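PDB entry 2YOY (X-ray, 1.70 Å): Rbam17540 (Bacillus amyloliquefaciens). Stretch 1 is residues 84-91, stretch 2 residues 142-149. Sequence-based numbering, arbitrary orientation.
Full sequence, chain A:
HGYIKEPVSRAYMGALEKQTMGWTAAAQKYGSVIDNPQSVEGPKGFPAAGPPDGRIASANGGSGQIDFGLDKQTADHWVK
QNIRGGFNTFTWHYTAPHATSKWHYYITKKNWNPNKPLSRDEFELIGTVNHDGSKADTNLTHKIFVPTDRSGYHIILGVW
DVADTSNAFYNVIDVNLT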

# COMPACT_ATOMS: atom_id res chain seq x y z
N ARG A 84 6.59 -2.06 -15.39
CA ARG A 84 6.69 -3.13 -16.36
C ARG A 84 6.42 -4.44 -15.63
O ARG A 84 6.81 -4.58 -14.47
CB ARG A 84 8.12 -3.13 -16.97
N GLY A 85 5.73 -5.38 -16.27
CA GLY A 85 5.51 -6.71 -15.69
C GLY A 85 6.85 -7.38 -15.43
O GLY A 85 7.83 -6.99 -15.98
N GLY A 86 6.88 -8.39 -14.57
CA GLY A 86 8.12 -9.06 -14.27
C GLY A 86 8.69 -8.66 -12.95
O GLY A 86 7.99 -8.08 -12.12
N PHE A 87 9.97 -8.93 -12.75
CA PHE A 87 10.61 -8.58 -11.50
C PHE A 87 10.71 -7.08 -11.30
O PHE A 87 11.05 -6.32 -12.21
CB PHE A 87 11.99 -9.20 -11.37
CG PHE A 87 11.98 -10.66 -10.95
CD1 PHE A 87 11.49 -11.05 -9.70
CD2 PHE A 87 12.53 -11.63 -11.79
CE1 PHE A 87 11.52 -12.39 -9.31
CE2 PHE A 87 12.55 -12.96 -11.40
CZ PHE A 87 12.07 -13.33 -10.16
N ASN A 88 10.36 -6.64 -10.10
CA ASN A 88 10.39 -5.23 -9.75
C ASN A 88 10.87 -5.16 -8.37
O ASN A 88 10.72 -6.17 -7.64
CB ASN A 88 8.97 -4.66 -9.83
CG ASN A 88 8.65 -4.13 -11.21
OD1 ASN A 88 9.05 -2.98 -11.59
ND2 ASN A 88 7.98 -4.97 -12.00
N THR A 89 11.42 -4.01 -7.96
CA THR A 89 11.78 -3.85 -6.56
C THR A 89 10.83 -2.91 -5.82
O THR A 89 10.32 -1.96 -6.40
CB THR A 89 13.19 -3.30 -6.42
OG1 THR A 89 13.25 -2.07 -7.16
CG2 THR A 89 14.19 -4.29 -6.99
N PHE A 90 10.65 -3.19 -4.54
CA PHE A 90 9.74 -2.42 -3.67
C PHE A 90 10.56 -2.04 -2.46
O PHE A 90 10.98 -2.91 -1.69
CB PHE A 90 8.50 -3.27 -3.28
CG PHE A 90 7.67 -3.60 -4.45
CD1 PHE A 90 8.02 -4.63 -5.32
CD2 PHE A 90 6.52 -2.82 -4.76
CE1 PHE A 90 7.26 -4.89 -6.45
CE2 PHE A 90 5.77 -3.09 -5.91
CZ PHE A 90 6.13 -4.13 -6.75
N THR A 91 10.84 -0.74 -2.33
CA THR A 91 11.65 -0.21 -1.24
C THR A 91 10.83 0.60 -0.26
O THR A 91 10.15 1.55 -0.64
CB THR A 91 12.76 0.70 -1.79
OG1 THR A 91 13.61 -0.10 -2.63
CG2 THR A 91 13.57 1.26 -0.67
N HIS A 142 12.54 -5.34 -1.56
CA HIS A 142 12.11 -6.67 -1.88
C HIS A 142 11.94 -6.84 -3.39
O HIS A 142 11.41 -5.95 -4.05
CB HIS A 142 10.75 -6.92 -1.21
CG HIS A 142 10.78 -6.62 0.25
ND1 HIS A 142 9.80 -5.90 0.88
CD2 HIS A 142 11.74 -6.84 1.18
CE1 HIS A 142 10.11 -5.74 2.14
NE2 HIS A 142 11.29 -6.28 2.35
N LYS A 143 12.32 -8.00 -3.89
CA LYS A 143 12.19 -8.33 -5.33
C LYS A 143 11.01 -9.22 -5.47
O LYS A 143 11.02 -10.32 -4.96
CB LYS A 143 13.43 -9.09 -5.77
CG LYS A 143 13.50 -9.40 -7.26
CD LYS A 143 14.79 -10.15 -7.53
CE LYS A 143 14.89 -10.67 -8.94
NZ LYS A 143 15.90 -11.75 -8.99
N ILE A 144 9.99 -8.69 -6.13
CA ILE A 144 8.71 -9.32 -6.28
C ILE A 144 8.40 -9.42 -7.79
O ILE A 144 8.57 -8.44 -8.56
CB ILE A 144 7.67 -8.49 -5.57
CG1 ILE A 144 7.94 -8.36 -4.05
CG2 ILE A 144 6.26 -9.06 -5.75
CD1 ILE A 144 7.82 -9.63 -3.23
N PHE A 145 7.87 -10.58 -8.17
CA PHE A 145 7.48 -10.78 -9.55
C PHE A 145 6.06 -10.28 -9.79
O PHE A 145 5.14 -10.76 -9.20
CB PHE A 145 7.65 -12.25 -9.94
CG PHE A 145 7.60 -12.45 -11.44
CD1 PHE A 145 8.72 -12.33 -12.21
CD2 PHE A 145 6.39 -12.75 -12.05
CE1 PHE A 145 8.65 -12.52 -13.60
CE2 PHE A 145 6.31 -12.97 -13.45
CZ PHE A 145 7.45 -12.87 -14.20
N VAL A 146 5.90 -9.26 -10.62
CA VAL A 146 4.57 -8.73 -10.87
C VAL A 146 4.04 -9.52 -12.11
O VAL A 146 4.72 -9.58 -13.14
CB VAL A 146 4.65 -7.25 -11.25
CG1 VAL A 146 3.31 -6.71 -11.78
CG2 VAL A 146 5.27 -6.37 -10.15
N PRO A 147 2.82 -10.10 -12.04
CA PRO A 147 2.33 -10.90 -13.15
C PRO A 147 2.44 -10.20 -14.51
O PRO A 147 2.22 -9.00 -14.60
CB PRO A 147 0.85 -11.21 -12.77
CG PRO A 147 0.77 -11.03 -11.29
CD PRO A 147 1.92 -10.10 -10.90
N THR A 148 2.73 -10.97 -15.54
CA THR A 148 2.90 -10.47 -16.91
C THR A 148 1.67 -10.75 -17.81
O THR A 148 1.75 -10.55 -19.03
CB THR A 148 4.16 -11.05 -17.58
OG1 THR A 148 4.10 -12.49 -17.63
CG2 THR A 148 5.44 -10.62 -16.83
N ASP A 149 0.56 -11.20 -17.21
CA ASP A 149 -0.67 -11.60 -17.93
C ASP A 149 -1.76 -10.54 -17.86
O ASP A 149 -2.92 -10.81 -18.19
CB ASP A 149 -1.24 -12.93 -17.38
CG ASP A 149 -1.61 -12.84 -15.92
OD1 ASP A 149 -1.31 -11.80 -15.29
OD2 ASP A 149 -2.22 -13.78 -15.40

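Residues 86-91 and 142-146 form neighbouring antiparallel strands, joined by six backbone hydrogen bonds. Together the two stretches bury 647 Å² against each other.

Arg-84 makes no contact across the pair, and its side chain is modelled only to CB. Its carbonyl matters within stretch 1, as described below. Gly-85 lies next to the turn after the second strand. Its C is 3.8 Å from CG2 of Thr-148. A CB on Gly-85 would point toward stretch 2 and sit tightly against that methyl, so the bare backbone fits the close approach.

Gly-86 opens the ladder. Its N donates to O of Val-146 at 2.9 Å, and N of Val-146 returns a bond to O of Gly-86 at 2.8 Å. Both are nearly straight. The backbone angles of Gly-86 by themselves call for glycine, because a CB would jam against the preceding carbonyl. Its CA also lies over a face of the Phe-145 ring, 3.6 Å from CE1, in a CH-pi contact.

Phe-87 pairs with Phe-145 without backbone hydrogen bonds. Its side chain shares a face of the sheet with Phe-145, Thr-89 and Lys-143. The Phe-87 ring is covered on both faces. On one, Phe-145 presents its edge, with CD1 3.9 Å from CG of Phe-87. On the other lies the extended, all-t side chain of Lys-143, whose CE is 3.5 Å from CD1 of Phe-87. NZ of Lys-143 stands almost directly above the ring centre, a cation-pi contact. The lysine thus offers both CH groups and charge to the aromatic face, although these residues remain exposed.

Asn-88 turns to the other face of the sheet. Its N bonds O of Ile-144, and its O accepts from N of Ile-144, both at 3.0 Å. The side-chain amide folds back on its own stretch: ND2 donates to O of Arg-84 at 2.8 Å and to O of Gly-86 at 3.1 Å. This ties the loop to the start of the strand. ND2 also packs 3.6 Å from CG2 of Val-146.

Thr-89 pairs with Lys-143. Its CA makes a CA-H...O contact with O of His-142, at 3.3 Å.

Phe-90 closes the ladder. Its N donates to O of His-142, and its O accepts from N of His-142, both at 2.9 Å. The buried ring meets apolar partners: CE1 is 3.7 Å from CB of Ile-144, and CZ is 4.2 Å from CG2 of Val-146. The His-142 ring nitrogens are hydrogen-bonded elsewhere in the structure. Thr-91 points away.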